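Local coordinates for protein yeast glycogen phosphorylase (Saccharomyces cerevisiae, PDB 1YGP) that belongs to the carbohydrate phosphorylases of the GT-B clan and carries pyridoxal-5'-phosphate bound between its two large domains, at residues 619-633 with 674-688. Residues are numbered along the deposited sequence; the frame is centred on the assembly and turned at random.
Sequences VFGIIYRYLAMKNML and VADIVNNDESIEHLL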
# COMPACT_ATOMS: atom_id res chain seq x y z
N VAL A 619 28.54 27.32 -16.13
CA VAL A 619 28.24 28.44 -15.24
C VAL A 619 29.34 29.51 -15.36
O VAL A 619 29.03 30.70 -15.48
CB VAL A 619 28.15 28.01 -13.74
CG1 VAL A 619 27.44 29.11 -12.98
CG2 VAL A 619 27.26 26.82 -13.51
N PHE A 620 30.63 29.13 -15.40
CA PHE A 620 31.71 30.11 -15.54
C PHE A 620 31.55 30.90 -16.83
O PHE A 620 31.82 32.10 -16.88
CB PHE A 620 33.07 29.41 -15.52
CG PHE A 620 33.39 28.75 -14.18
CD1 PHE A 620 32.74 29.13 -13.01
CD2 PHE A 620 34.30 27.71 -14.15
CE1 PHE A 620 33.01 28.46 -11.81
CE2 PHE A 620 34.57 27.04 -12.95
CZ PHE A 620 33.93 27.41 -11.78
N GLY A 621 31.05 30.23 -17.86
CA GLY A 621 30.73 30.90 -19.09
C GLY A 621 29.58 31.88 -18.88
O GLY A 621 29.65 32.97 -19.45
N ILE A 622 28.54 31.56 -18.07
CA ILE A 622 27.41 32.48 -17.84
C ILE A 622 27.90 33.71 -17.13
O ILE A 622 27.67 34.81 -17.63
CB ILE A 622 26.24 31.93 -16.98
CG1 ILE A 622 25.51 30.87 -17.75
CG2 ILE A 622 25.22 33.02 -16.67
CD1 ILE A 622 24.24 30.38 -17.07
N ILE A 623 28.55 33.52 -15.98
CA ILE A 623 29.09 34.64 -15.23
C ILE A 623 29.98 35.47 -16.14
O ILE A 623 29.75 36.67 -16.16
CB ILE A 623 29.91 34.18 -14.01
CG1 ILE A 623 29.04 33.38 -13.04
CG2 ILE A 623 30.43 35.41 -13.29
CD1 ILE A 623 29.85 32.75 -11.90
N TYR A 624 30.91 34.89 -16.92
CA TYR A 624 31.75 35.66 -17.84
C TYR A 624 30.90 36.58 -18.71
O TYR A 624 31.15 37.79 -18.71
CB TYR A 624 32.58 34.74 -18.77
CG TYR A 624 33.28 35.54 -19.88
CD1 TYR A 624 34.44 36.27 -19.61
CD2 TYR A 624 32.68 35.63 -21.15
CE1 TYR A 624 34.99 37.09 -20.60
CE2 TYR A 624 33.21 36.44 -22.14
CZ TYR A 624 34.37 37.17 -21.86
OH TYR A 624 34.90 37.97 -22.85
N ARG A 625 29.94 36.06 -19.45
CA ARG A 625 29.10 36.87 -20.30
C ARG A 625 28.48 37.97 -19.45
O ARG A 625 28.68 39.13 -19.80
CB ARG A 625 28.02 36.01 -20.93
CG ARG A 625 27.03 36.80 -21.78
CD ARG A 625 25.85 35.94 -22.17
NE ARG A 625 25.90 35.51 -23.56
CZ ARG A 625 24.92 35.87 -24.40
NH1 ARG A 625 23.89 36.64 -23.98
NH2 ARG A 625 24.92 35.42 -25.65
N TYR A 626 27.85 37.68 -18.31
CA TYR A 626 27.23 38.69 -17.46
C TYR A 626 28.20 39.82 -17.06
O TYR A 626 27.88 41.01 -17.16
CB TYR A 626 26.70 38.02 -16.19
CG TYR A 626 26.05 38.99 -15.22
CD1 TYR A 626 24.88 39.66 -15.59
CD2 TYR A 626 26.60 39.17 -13.95
CE1 TYR A 626 24.25 40.52 -14.67
CE2 TYR A 626 25.98 40.02 -13.03
CZ TYR A 626 24.81 40.69 -13.40
OH TYR A 626 24.16 41.50 -12.48
N LEU A 627 29.40 39.45 -16.64
CA LEU A 627 30.43 40.41 -16.28
C LEU A 627 30.81 41.28 -17.47
O LEU A 627 30.98 42.50 -17.33
CB LEU A 627 31.63 39.64 -15.74
CG LEU A 627 31.99 39.84 -14.28
CD1 LEU A 627 30.78 40.13 -13.39
CD2 LEU A 627 32.73 38.59 -13.87
N ALA A 628 30.89 40.69 -18.65
CA ALA A 628 31.19 41.43 -19.85
C ALA A 628 30.05 42.40 -20.19
O ALA A 628 30.29 43.56 -20.52
CB ALA A 628 31.39 40.43 -20.97
N MET A 629 28.79 41.99 -20.05
CA MET A 629 27.63 42.81 -20.35
C MET A 629 27.58 44.04 -19.48
O MET A 629 27.46 45.18 -19.94
CB MET A 629 26.33 42.10 -20.11
CG MET A 629 26.10 40.78 -20.79
SD MET A 629 24.43 40.28 -20.32
CE MET A 629 23.71 40.49 -21.92
N LYS A 630 27.69 43.78 -18.19
CA LYS A 630 27.62 44.79 -17.16
C LYS A 630 28.69 45.85 -17.31
O LYS A 630 28.41 47.05 -17.28
CB LYS A 630 27.74 44.11 -15.80
CG LYS A 630 26.39 43.98 -15.12
CD LYS A 630 26.01 45.42 -14.81
CE LYS A 630 24.68 45.59 -14.15
NZ LYS A 630 24.69 44.94 -12.85
N ASN A 631 29.91 45.37 -17.53
CA ASN A 631 31.06 46.23 -17.73
C ASN A 631 30.86 47.12 -18.95
O ASN A 631 31.17 48.31 -18.95
CB ASN A 631 32.28 45.36 -17.91
CG ASN A 631 33.56 46.13 -17.69
OD1 ASN A 631 34.05 46.19 -16.56
ND2 ASN A 631 34.15 46.74 -18.72
N MET A 632 30.29 46.55 -20.00
CA MET A 632 30.03 47.25 -21.24
C MET A 632 29.05 48.38 -20.96
O MET A 632 29.36 49.53 -21.29
CB MET A 632 29.44 46.27 -22.27
CG MET A 632 29.46 46.77 -23.70
SD MET A 632 28.94 45.55 -24.93
CE MET A 632 30.49 44.73 -25.12
N LEU A 633 27.91 48.10 -20.31
CA LEU A 633 26.91 49.11 -19.97
C LEU A 633 27.55 50.29 -19.23
O LEU A 633 27.38 51.47 -19.57
CB LEU A 633 25.84 48.54 -19.05
CG LEU A 633 24.84 47.50 -19.47
CD1 LEU A 633 24.51 46.65 -18.27
CD2 LEU A 633 23.60 48.15 -20.02
N VAL A 674 23.79 32.61 -9.20
CA VAL A 674 23.92 33.34 -10.45
C VAL A 674 22.52 33.75 -10.89
O VAL A 674 22.29 34.93 -11.15
CB VAL A 674 24.56 32.43 -11.51
CG1 VAL A 674 24.55 33.10 -12.89
CG2 VAL A 674 25.98 32.14 -11.09
N ALA A 675 21.56 32.83 -10.87
CA ALA A 675 20.19 33.12 -11.26
C ALA A 675 19.58 34.22 -10.42
O ALA A 675 18.90 35.08 -10.98
CB ALA A 675 19.31 31.89 -11.11
N ASP A 676 19.85 34.27 -9.12
CA ASP A 676 19.30 35.35 -8.33
C ASP A 676 19.85 36.71 -8.63
O ASP A 676 19.08 37.66 -8.56
CB ASP A 676 19.47 35.09 -6.85
CG ASP A 676 18.34 34.25 -6.27
OD1 ASP A 676 17.24 34.22 -6.85
OD2 ASP A 676 18.54 33.64 -5.22
N ILE A 677 21.12 36.88 -9.00
CA ILE A 677 21.67 38.20 -9.32
C ILE A 677 21.27 38.65 -10.74
O ILE A 677 20.68 39.71 -10.93
CB ILE A 677 23.20 38.10 -9.10
CG1 ILE A 677 23.40 38.08 -7.59
CG2 ILE A 677 23.99 39.22 -9.76
CD1 ILE A 677 24.82 37.68 -7.11
N VAL A 678 21.50 37.78 -11.73
CA VAL A 678 21.24 38.05 -13.14
C VAL A 678 19.76 38.20 -13.42
O VAL A 678 19.35 39.16 -14.06
CB VAL A 678 21.84 36.90 -13.96
CG1 VAL A 678 21.50 37.07 -15.44
CG2 VAL A 678 23.35 36.88 -13.76
N ASN A 679 18.89 37.34 -12.90
CA ASN A 679 17.47 37.46 -13.21
C ASN A 679 16.84 38.71 -12.66
O ASN A 679 15.84 39.23 -13.16
CB ASN A 679 16.67 36.29 -12.65
CG ASN A 679 16.87 34.95 -13.34
OD1 ASN A 679 17.28 34.84 -14.50
ND2 ASN A 679 16.60 33.87 -12.64
N ASN A 680 17.45 39.24 -11.61
CA ASN A 680 16.84 40.38 -10.96
C ASN A 680 17.61 41.65 -11.21
O ASN A 680 17.35 42.68 -10.58
CB ASN A 680 16.71 40.08 -9.48
CG ASN A 680 15.87 38.84 -9.26
OD1 ASN A 680 14.76 38.70 -9.78
ND2 ASN A 680 16.35 37.84 -8.55
N ASP A 681 18.55 41.64 -12.16
CA ASP A 681 19.30 42.84 -12.44
C ASP A 681 18.77 43.64 -13.63
O ASP A 681 19.12 43.46 -14.80
CB ASP A 681 20.75 42.46 -12.69
CG ASP A 681 21.60 43.65 -13.06
OD1 ASP A 681 21.43 44.72 -12.48
OD2 ASP A 681 22.41 43.50 -13.97
N GLU A 682 17.99 44.64 -13.26
CA GLU A 682 17.33 45.53 -14.20
C GLU A 682 18.16 46.07 -15.36
O GLU A 682 17.67 46.12 -16.48
CB GLU A 682 16.78 46.73 -13.46
N SER A 683 19.42 46.38 -15.10
CA SER A 683 20.34 46.98 -16.06
C SER A 683 20.49 46.23 -17.38
O SER A 683 20.57 46.83 -18.45
CB SER A 683 21.71 47.12 -15.44
OG SER A 683 21.68 46.96 -14.02
N ILE A 684 20.51 44.89 -17.33
CA ILE A 684 20.71 44.14 -18.55
C ILE A 684 19.38 43.81 -19.21
O ILE A 684 19.30 42.93 -20.06
CB ILE A 684 21.52 42.83 -18.27
CG1 ILE A 684 20.90 41.94 -17.20
CG2 ILE A 684 22.91 43.25 -17.85
CD1 ILE A 684 21.57 40.57 -17.11
N GLU A 685 18.31 44.47 -18.77
CA GLU A 685 16.96 44.36 -19.31
C GLU A 685 16.50 43.07 -20.00
O GLU A 685 16.05 43.04 -21.15
CB GLU A 685 16.78 45.56 -20.25
N HIS A 686 16.56 41.95 -19.27
CA HIS A 686 16.13 40.63 -19.74
C HIS A 686 16.94 40.07 -20.91
O HIS A 686 16.48 39.18 -21.63
CB HIS A 686 14.65 40.62 -20.19
CG HIS A 686 13.68 41.15 -19.15
ND1 HIS A 686 12.57 41.83 -19.37
CD2 HIS A 686 13.83 41.03 -17.79
CE1 HIS A 686 12.04 42.13 -18.21
NE2 HIS A 686 12.81 41.64 -17.27
N LEU A 687 18.17 40.53 -21.12
CA LEU A 687 18.98 39.95 -22.16
C LEU A 687 19.50 38.60 -21.72
O LEU A 687 19.86 37.82 -22.60
CB LEU A 687 20.15 40.86 -22.50
CG LEU A 687 19.99 41.85 -23.64
CD1 LEU A 687 19.35 41.19 -24.85
CD2 LEU A 687 19.05 42.94 -23.21
N LEU A 688 19.52 38.32 -20.42
CA LEU A 688 19.96 37.03 -19.88
C LEU A 688 19.17 36.57 -18.66
O LEU A 688 19.00 37.36 -17.72
CB LEU A 688 21.43 37.08 -19.48
CG LEU A 688 22.08 35.80 -19.03
CD1 LEU A 688 22.19 34.81 -20.18
CD2 LEU A 688 23.45 36.13 -18.50
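Tyr626 reaches out from helix 615-634 and lays its ring against Val678 of helix 662-678. With CG anti to the backbone N (chi1 179°), the ring reaches the other segment. Val678 CG2 sits over the centre of one face, 3.7 Å from the centroid of the Tyr626 ring, a CH-pi contact. Lys630 CG lies over the opposite face, toward the rim. Ile684 CD1 meets the ring edge in plane, 3.6 Å from Tyr626 CE1.

The tightly packed part is apolar. The two short helical segments run nearly parallel, 18° apart, with axes 11.4 Å from each other. Val674 points toward helix 615-634, and its two methyls meet three residues there. Val674 CG1 touches Ile622 CG2 at 3.8 Å, and its CG2 touches Val619 and Ile623. Leu688, at the start of edge strand 688-693, also packs on Ile622. Farther along, Met629 CE rests 3.6 Å from Leu687 CB. The contact thus joins two neighbouring helices and the chain leading into the parallel sheet of this Rossmann-like GT-B domain. Arg625 turns its guanidinium to Asp835 and the carbonyl of Pro647.

The looser side is polar and partly exposed. Lys630 bends at chi2 and chi4 and brings NZ 2.9 Å from Asp681 OD2 in a salt bridge. The amine comes from above the carboxylate plane, 43° out of it. Tyr626 OH gives Asp681 OD2 a weak hydrogen bond of 3.0 Å. Ser683 OG donates to Asp681 OD1 on its syn side, at 2.7 Å.

Asp681 is therefore held through both oxygens. The lysine charge and the two hydroxyls probably favour its ionised form, and the carboxylate ties the type I turn Val678-Asp681 to helix 615-634 beside the apolar core.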